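Local coordinates for protein coenzyme A transferase (Yersinia pestis, PDB 3QLI) that probably transfers coenzyme A between acyl-CoA thioesters and free carboxylates such as acetate, at residues A[126-131]-A[293-298]; A[209-214]-A[301-306]; A[261-264]-A[269-272]. All blocks are in the same frame, centred on the assembly; numbering follows the deposited sequence.

Contact 1. Residues A[126-131]-A[293-298]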
loop_
_atom_site.group_PDB
_atom_site.type_symbol
_atom_site.label_atom_id
_atom_site.label_comp_id
_atom_site.label_asym_id
_atom_site.label_seq_id
_atom_site.Cartn_x
_atom_site.Cartn_y
_atom_site.Cartn_z
ATOM N N SER A 126 -5.008 3.839 10.971
ATOM C CA SER A 126 -3.558 3.782 10.904
ATOM C C SER A 126 -3.119 2.535 10.172
ATOM O O SER A 126 -3.938 1.654 9.900
ATOM C CB SER A 126 -2.952 3.756 12.312
ATOM O OG SER A 126 -3.082 2.461 12.894
ATOM N N ASN A 127 -1.826 2.469 9.860
ATOM C CA ASN A 127 -1.175 1.205 9.537
ATOM C C ASN A 127 -0.492 0.615 10.776
ATOM O O ASN A 127 0.284 1.296 11.460
ATOM C CB ASN A 127 -0.135 1.398 8.445
ATOM C CG ASN A 127 -0.746 1.815 7.145
ATOM O OD1 ASN A 127 -1.386 1.016 6.475
ATOM N ND2 ASN A 127 -0.549 3.066 6.771
ATOM N N PHE A 128 -0.770 -0.650 11.057
ATOM C CA PHE A 128 -0.143 -1.305 12.201
ATOM C C PHE A 128 1.384 -1.165 12.099
ATOM O O PHE A 128 2.055 -0.961 13.104
ATOM C CB PHE A 128 -0.594 -2.773 12.266
ATOM C CG PHE A 128 -0.009 -3.567 13.420
ATOM C CD1 PHE A 128 -0.017 -3.065 14.711
ATOM C CD2 PHE A 128 0.509 -4.846 13.197
ATOM C CE1 PHE A 128 0.514 -3.802 15.772
ATOM C CE2 PHE A 128 1.029 -5.609 14.244
ATOM C CZ PHE A 128 1.038 -5.088 15.542
ATOM N N HIS A 129 1.930 -1.240 10.884
ATOM C CA HIS A 129 3.387 -1.167 10.712
ATOM C C HIS A 129 3.981 0.175 11.124
ATOM O O HIS A 129 5.193 0.274 11.356
ATOM C CB HIS A 129 3.846 -1.558 9.288
ATOM C CG HIS A 129 3.544 -0.533 8.237
ATOM N ND1 HIS A 129 2.534 -0.690 7.311
ATOM C CD2 HIS A 129 4.139 0.649 7.942
ATOM C CE1 HIS A 129 2.504 0.359 6.506
ATOM N NE2 HIS A 129 3.467 1.187 6.868
ATOM N N GLN A 130 3.133 1.198 11.213
ATOM C CA GLN A 130 3.577 2.545 11.613
ATOM C C GLN A 130 3.213 2.876 13.062
ATOM O O GLN A 130 3.431 3.997 13.518
ATOM C CB GLN A 130 2.978 3.611 10.677
ATOM C CG GLN A 130 3.449 3.458 9.251
ATOM C CD GLN A 130 2.621 4.251 8.249
ATOM O OE1 GLN A 130 1.533 4.752 8.559
ATOM N NE2 GLN A 130 3.135 4.359 7.039
ATOM N N ALA A 131 2.684 1.896 13.785
ATOM C CA ALA A 131 2.220 2.121 15.161
ATOM C C ALA A 131 3.275 2.683 16.112
ATOM O O ALA A 131 2.963 3.550 16.922
ATOM C CB ALA A 131 1.586 0.855 15.752
ATOM N N PHE A 293 9.061 -12.781 14.789
ATOM C CA PHE A 293 7.643 -12.449 14.930
ATOM C C PHE A 293 7.526 -11.119 15.680
ATOM O O PHE A 293 8.491 -10.674 16.302
ATOM C CB PHE A 293 6.885 -13.544 15.698
ATOM C CG PHE A 293 7.222 -13.599 17.178
ATOM C CD1 PHE A 293 6.348 -13.081 18.125
ATOM C CD2 PHE A 293 8.431 -14.153 17.612
ATOM C CE1 PHE A 293 6.651 -13.118 19.483
ATOM C CE2 PHE A 293 8.751 -14.199 18.971
ATOM C CZ PHE A 293 7.860 -13.682 19.910
ATOM N N THR A 294 6.362 -10.477 15.619
ATOM C CA THR A 294 6.195 -9.212 16.338
ATOM C C THR A 294 5.252 -9.296 17.550
ATOM O O THR A 294 5.419 -8.549 18.508
ATOM C CB THR A 294 5.822 -8.032 15.403
ATOM O OG1 THR A 294 6.295 -6.810 15.979
ATOM C CG2 THR A 294 4.313 -7.941 15.155
ATOM N N PHE A 295 4.282 -10.204 17.515
ATOM C CA PHE A 295 3.565 -10.583 18.738
ATOM C C PHE A 295 3.037 -12.022 18.611
ATOM O O PHE A 295 2.943 -12.568 17.500
ATOM C CB PHE A 295 2.482 -9.546 19.122
ATOM C CG PHE A 295 1.193 -9.662 18.339
ATOM C CD1 PHE A 295 0.073 -10.255 18.913
ATOM C CD2 PHE A 295 1.095 -9.170 17.042
ATOM C CE1 PHE A 295 -1.120 -10.367 18.210
ATOM C CE2 PHE A 295 -0.098 -9.269 16.331
ATOM C CZ PHE A 295 -1.207 -9.864 16.915
ATOM N N ALA A 296 2.735 -12.645 19.750
ATOM C CA ALA A 296 2.350 -14.056 19.769
ATOM C C ALA A 296 0.988 -14.254 20.416
ATOM O O ALA A 296 0.672 -13.605 21.406
ATOM C CB ALA A 296 3.386 -14.863 20.515
ATOM N N MET A 297 0.203 -15.178 19.866
ATOM C CA MET A 297 -1.095 -15.550 20.438
ATOM C C MET A 297 -1.208 -17.055 20.346
ATOM O O MET A 297 -0.770 -17.633 19.373
ATOM C CB MET A 297 -2.245 -14.914 19.643
ATOM C CG MET A 297 -2.287 -13.377 19.716
ATOM S SD MET A 297 -3.826 -12.686 19.053
ATOM C CE MET A 297 -3.631 -12.928 17.310
ATOM N N GLY A 298 -1.780 -17.698 21.355
ATOM C CA GLY A 298 -1.896 -19.148 21.313
ATOM C C GLY A 298 -2.444 -19.699 22.614
ATOM O O GLY A 298 -3.302 -19.068 23.239
#

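Contact 2. Residues A[209-214]-A[301-306]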
loop_
_atom_site.group_PDB
_atom_site.type_symbol
_atom_site.label_atom_id
_atom_site.label_comp_id
_atom_site.label_asym_id
_atom_site.label_seq_id
_atom_site.Cartn_x
_atom_site.Cartn_y
_atom_site.Cartn_z
ATOM N N LEU A 209 -1.629 -16.764 31.148
ATOM C CA LEU A 209 -1.924 -15.816 30.078
ATOM C C LEU A 209 -3.244 -16.170 29.399
ATOM O O LEU A 209 -3.607 -17.337 29.322
ATOM C CB LEU A 209 -0.803 -15.833 29.037
ATOM C CG LEU A 209 0.605 -15.467 29.508
ATOM C CD1 LEU A 209 1.572 -15.439 28.315
ATOM C CD2 LEU A 209 0.629 -14.146 30.249
ATOM N N ILE A 210 -3.958 -15.171 28.892
ATOM C CA ILE A 210 -5.188 -15.448 28.157
ATOM C C ILE A 210 -4.878 -16.194 26.866
ATOM O O ILE A 210 -3.853 -15.958 26.214
ATOM C CB ILE A 210 -6.002 -14.169 27.845
ATOM C CG1 ILE A 210 -7.435 -14.542 27.454
ATOM C CG2 ILE A 210 -5.321 -13.321 26.755
ATOM C CD1 ILE A 210 -8.305 -13.352 27.081
ATOM N N GLU A 211 -5.773 -17.098 26.497
ATOM C CA GLU A 211 -5.520 -17.971 25.367
ATOM C C GLU A 211 -6.389 -17.596 24.197
ATOM O O GLU A 211 -7.505 -17.113 24.365
ATOM C CB GLU A 211 -5.785 -19.424 25.753
ATOM C CG GLU A 211 -4.842 -19.951 26.808
ATOM C CD GLU A 211 -5.001 -21.437 27.018
ATOM O OE1 GLU A 211 -6.083 -21.965 26.700
ATOM O OE2 GLU A 211 -4.045 -22.077 27.497
ATOM N N MET A 212 -5.863 -17.809 23.003
ATOM C CA MET A 212 -6.686 -17.781 21.824
ATOM C C MET A 212 -7.474 -19.083 21.869
ATOM O O MET A 212 -6.883 -20.156 22.009
ATOM C CB MET A 212 -5.790 -17.733 20.592
ATOM C CG MET A 212 -6.504 -17.501 19.298
ATOM S SD MET A 212 -5.281 -17.133 18.033
ATOM C CE MET A 212 -4.259 -18.612 18.061
ATOM N N PRO A 213 -8.809 -19.000 21.786
ATOM C CA PRO A 213 -9.624 -20.221 21.789
ATOM C C PRO A 213 -9.291 -21.109 20.595
ATOM O O PRO A 213 -9.101 -20.596 19.492
ATOM C CB PRO A 213 -11.057 -19.689 21.660
ATOM C CG PRO A 213 -10.902 -18.332 21.028
ATOM C CD PRO A 213 -9.629 -17.786 21.614
ATOM N N VAL A 214 -9.197 -22.416 20.827
ATOM C CA VAL A 214 -9.011 -23.385 19.759
ATOM C C VAL A 214 -10.362 -23.622 19.088
ATOM O O VAL A 214 -11.327 -24.013 19.750
ATOM C CB VAL A 214 -8.466 -24.722 20.310
ATOM C CG1 VAL A 214 -8.517 -25.813 19.247
ATOM C CG2 VAL A 214 -7.046 -24.543 20.846
ATOM N N GLU A 301 0.582 -24.096 26.271
ATOM C CA GLU A 301 1.676 -24.933 25.802
ATOM C C GLU A 301 2.619 -24.146 24.896
ATOM O O GLU A 301 3.836 -24.298 24.975
ATOM C CB GLU A 301 1.147 -26.157 25.058
ATOM C CG GLU A 301 2.160 -26.748 24.103
ATOM C CD GLU A 301 1.853 -28.184 23.724
ATOM O OE1 GLU A 301 1.067 -28.400 22.772
ATOM O OE2 GLU A 301 2.408 -29.095 24.377
ATOM N N MET A 302 2.061 -23.313 24.025
ATOM C CA MET A 302 2.897 -22.513 23.139
ATOM C C MET A 302 3.626 -21.420 23.921
ATOM O O MET A 302 4.807 -21.164 23.688
ATOM C CB MET A 302 2.079 -21.876 22.014
ATOM C CG MET A 302 2.947 -21.085 21.048
ATOM S SD MET A 302 2.028 -19.882 20.072
ATOM C CE MET A 302 1.926 -18.542 21.250
ATOM N N TYR A 303 2.921 -20.760 24.838
ATOM C CA TYR A 303 3.554 -19.708 25.633
ATOM C C TYR A 303 4.760 -20.232 26.433
ATOM O O TYR A 303 5.815 -19.579 26.492
ATOM C CB TYR A 303 2.543 -19.048 26.581
ATOM C CG TYR A 303 1.378 -18.337 25.913
ATOM C CD1 TYR A 303 1.577 -17.485 24.832
ATOM C CD2 TYR A 303 0.073 -18.505 26.385
ATOM C CE1 TYR A 303 0.506 -16.824 24.230
ATOM C CE2 TYR A 303 -1.005 -17.856 25.786
ATOM C CZ TYR A 303 -0.782 -17.016 24.712
ATOM O OH TYR A 303 -1.843 -16.356 24.125
ATOM N N GLU A 304 4.600 -21.393 27.067
ATOM C CA GLU A 304 5.679 -21.989 27.854
ATOM C C GLU A 304 6.888 -22.292 26.981
ATOM O O GLU A 304 8.040 -22.097 27.389
ATOM C CB GLU A 304 5.202 -23.265 28.554
ATOM C CG GLU A 304 4.176 -23.018 29.651
ATOM C CD GLU A 304 3.470 -24.291 30.116
ATOM O OE1 GLU A 304 2.776 -24.235 31.157
ATOM O OE2 GLU A 304 3.599 -25.343 29.439
ATOM N N TYR A 305 6.614 -22.764 25.773
ATOM C CA TYR A 305 7.666 -23.125 24.833
ATOM C C TYR A 305 8.553 -21.938 24.419
ATOM O O TYR A 305 9.731 -22.118 24.114
ATOM C CB TYR A 305 7.070 -23.808 23.593
ATOM C CG TYR A 305 8.131 -24.321 22.644
ATOM C CD1 TYR A 305 8.837 -25.492 22.926
ATOM C CD2 TYR A 305 8.436 -23.637 21.473
ATOM C CE1 TYR A 305 9.818 -25.964 22.065
ATOM C CE2 TYR A 305 9.415 -24.099 20.610
ATOM C CZ TYR A 305 10.101 -25.266 20.912
ATOM O OH TYR A 305 11.076 -25.732 20.052
ATOM N N LEU A 306 8.002 -20.729 24.420
ATOM C CA LEU A 306 8.770 -19.556 23.991
ATOM C C LEU A 306 9.817 -19.168 25.005
ATOM O O LEU A 306 10.766 -18.468 24.680
ATOM C CB LEU A 306 7.854 -18.348 23.762
ATOM C CG LEU A 306 6.632 -18.612 22.884
ATOM C CD1 LEU A 306 5.818 -17.320 22.754
ATOM C CD2 LEU A 306 7.060 -19.138 21.520
#

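Contact 3. Residues A[261-264]-A[269-272]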
loop_
_atom_site.group_PDB
_atom_site.type_symbol
_atom_site.label_atom_id
_atom_site.label_comp_id
_atom_site.label_asym_id
_atom_site.label_seq_id
_atom_site.Cartn_x
_atom_site.Cartn_y
_atom_site.Cartn_z
ATOM N N ILE A 261 10.789 -18.743 9.333
ATOM C CA ILE A 261 9.636 -17.995 9.820
ATOM C C ILE A 261 9.961 -16.509 9.902
ATOM O O ILE A 261 10.958 -16.116 10.505
ATOM C CB ILE A 261 9.191 -18.474 11.226
ATOM C CG1 ILE A 261 8.553 -19.869 11.156
ATOM C CG2 ILE A 261 8.195 -17.475 11.853
ATOM C CD1 ILE A 261 8.239 -20.453 12.525
ATOM N N HIS A 262 9.128 -15.698 9.260
ATOM C CA HIS A 262 9.123 -14.250 9.462
ATOM C C HIS A 262 7.669 -13.833 9.358
ATOM O O HIS A 262 7.128 -13.644 8.252
ATOM C CB HIS A 262 9.970 -13.538 8.400
ATOM C CG HIS A 262 9.979 -12.044 8.538
ATOM N ND1 HIS A 262 11.085 -11.336 8.963
ATOM C CD2 HIS A 262 9.009 -11.123 8.313
ATOM C CE1 HIS A 262 10.799 -10.045 8.982
ATOM N NE2 HIS A 262 9.546 -9.888 8.581
ATOM N N THR A 263 7.031 -13.713 10.515
ATOM C CA THR A 263 5.588 -13.631 10.578
ATOM C C THR A 263 5.212 -12.448 11.458
ATOM O O THR A 263 6.012 -12.012 12.289
ATOM C CB THR A 263 5.030 -14.945 11.150
ATOM O OG1 THR A 263 3.600 -14.956 11.037
ATOM C CG2 THR A 263 5.469 -15.135 12.621
ATOM N N GLU A 264 4.016 -11.901 11.261
ATOM C CA GLU A 264 3.544 -10.863 12.175
ATOM C C GLU A 264 3.159 -11.508 13.499
ATOM O O GLU A 264 3.753 -11.215 14.535
ATOM C CB GLU A 264 2.361 -10.105 11.588
ATOM C CG GLU A 264 1.854 -8.959 12.486
ATOM C CD GLU A 264 0.489 -8.460 12.037
ATOM O OE1 GLU A 264 0.375 -7.991 10.887
ATOM O OE2 GLU A 264 -0.467 -8.555 12.834
ATOM N N GLY A 269 0.543 -23.325 15.386
ATOM C CA GLY A 269 0.937 -24.106 14.222
ATOM C C GLY A 269 2.388 -23.892 13.829
ATOM O O GLY A 269 3.122 -24.851 13.570
ATOM N N LEU A 270 2.812 -22.628 13.778
ATOM C CA LEU A 270 4.187 -22.318 13.424
ATOM C C LEU A 270 5.143 -22.857 14.475
ATOM O O LEU A 270 6.227 -23.344 14.155
ATOM C CB LEU A 270 4.387 -20.802 13.253
ATOM C CG LEU A 270 3.844 -20.199 11.953
ATOM C CD1 LEU A 270 4.057 -18.687 11.913
ATOM C CD2 LEU A 270 4.475 -20.887 10.727
ATOM N N VAL A 271 4.746 -22.766 15.737
ATOM C CA VAL A 271 5.622 -23.206 16.807
ATOM C C VAL A 271 5.766 -24.722 16.742
ATOM O O VAL A 271 6.824 -25.275 17.068
ATOM C CB VAL A 271 5.089 -22.755 18.175
ATOM C CG1 VAL A 271 5.803 -23.501 19.298
ATOM C CG2 VAL A 271 5.265 -21.246 18.323
ATOM N N ASP A 272 4.712 -25.400 16.293
ATOM C CA ASP A 272 4.793 -26.862 16.122
ATOM C C ASP A 272 5.878 -27.231 15.100
ATOM O O ASP A 272 6.654 -28.178 15.303
ATOM C CB ASP A 272 3.433 -27.429 15.706
ATOM C CG ASP A 272 3.435 -28.941 15.611
ATOM O OD1 ASP A 272 3.501 -29.606 16.667
ATOM O OD2 ASP A 272 3.360 -29.463 14.480
#

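Contact 1. Residues A[126-131]-A[293-298]
T294 and F128 reach toward each other from opposite directions. The methyl CG2 of T294 meets CE2 of the F128 ring at 4.1 Å, on an oblique approach. The T294 hydroxyl does not join this apolar contact. OG1 lies anti to the backbone N (chi1 -152°), and it is hydrogen-bonded to the carbonyl oxygen of R315. CG2 is left to pack against the rings. The same methyl also touches the next ring in the chain: T294 CG2 sits in plane at the edge of F295, 3.9 Å from its CD2. The backbone N of T294 is hydrogen-bonded to E264 O at 2.9 Å.

F295 follows and shares that carbonyl, with its own N 3.2 Å from E264 O. One oxygen thus serves two successive amides where strand 295-296 pairs with strand 265-266 in a short parallel sheet. Across the contact, F295 CD2 lies 4.3 Å from CZ of F128, again obliquely, with no stacking of the rings.

F128 sits in a short 3-10 turn. Its CG is anti to the backbone N (chi1 -180°), which extends the ring away from the turn. The turn is closed by Q130 N to N127 O at 2.9 Å, and Q130 is the N-cap of helix 131-139. D408 and K422 of the second subunit bind the side chains of N127 and Q130, so the same turn also touches the dimer interface.

F75 meets the F128 ring with planes at about 50°, and CE2 of F128 is 3.6 Å from E264 OE2. E264 is the residue that bonds covalently to CoA in this protein. F295 also lies beside CoA-binding E76. This placement of the buried rings, beside E264 and E76, is consistent with their lining the active site of a coenzyme A transferase.

Contact 2. Residues A[209-214]-A[301-306]
L209 lies over one face of the Y303 ring. Its CD1 makes a CH-pi contact, 4.0 Å from the ring centroid and 18° off the normal. On the same face, L209 CB comes within 3.8 Å of Y303 CE2. The leucine therefore spans the ring from CG to the CE2 corner. Its CG lies beside the backbone N and chi2 is extended, which sets CD1 over the face, shifted toward the CG rim.

Y303 points from helix 300-306 toward the loop, with CG anti to its carbonyl carbon (chi1 -62°). The phenol end thereby reaches the backbone of I210. Y303 OH donates to I210 O at 2.9 Å, in the carbonyl plane, with a C=O...O angle of 157°. The hydroxyl is also hydrogen-bonded to G298 N, so two bonds hold the hydroxyl.

The loop 209-214 follows strand 201-204, an outer strand of the parallel sheet in the N-terminal Rossmann-like half. The contact ties that loop to a helix of the C-terminal half.

E211 runs past the ring obliquely, with CG 4.5 Å from Y303 CE2. Its carboxylate goes on to the start of the helix, where OE2 accepts from Q300 N.

Contact 3. Residues A[261-264]-A[269-272]
I261 and T263 pack on L270, joining the end of strand 260-261 to helix 268-276. This is a strand-to-helix connection in the C-terminal Rossmann-like domain. Strand 260-261 is an outer strand of its mixed sheet, and the chain runs through the short strand 265-266 before helix 268-276.

The two segments meet by van der Waals packing. I261 and L270 cross at a slant. CD1 of I261 meets CB of L270 at 3.9 Å and lies equally near its backbone O. The extended chi2 of I261 (174°) places this methyl at the helix. T263 and L270 meet tip to tip. L270 CD1 is 3.9 Å from T263 CG2, and just as far from OG1. L270 also touches L238 and M240 of strand 237-240, so its side chain fills the space between helix and sheet.

No hydrogen bond links the two segments, and the polar groups find partners nearby. T263 OG1, though beside a methyl, is buried and hydrogen-bonded to V265 O and M240 N. The helix start is held by N267, whose OD1 accepts from L270 N. On E264, the covalent CoA site, OE1 is hydrogen-bonded to ND2 of N321.

Contacts 1 and 3 are buried, and contact 1 lies nearest the centre of the chain. Contact 2 is partly buried, with an exposed glutamate at its margin. Contact 1 is packing of aromatic rings and a threonine methyl, and contact 3 is mainly aliphatic. Only contact 2 has a hydrogen bond across it. The three meet around segment 293-298 and helix 300-306, which follow each other in the chain. G298 of contact 1 pairs by its O with M212 N in contact 2. F293 CB packs on T263 CG2 of contact 3. V271 touches M302 and Y305, so helices 268-276 and 300-306 lie against each other.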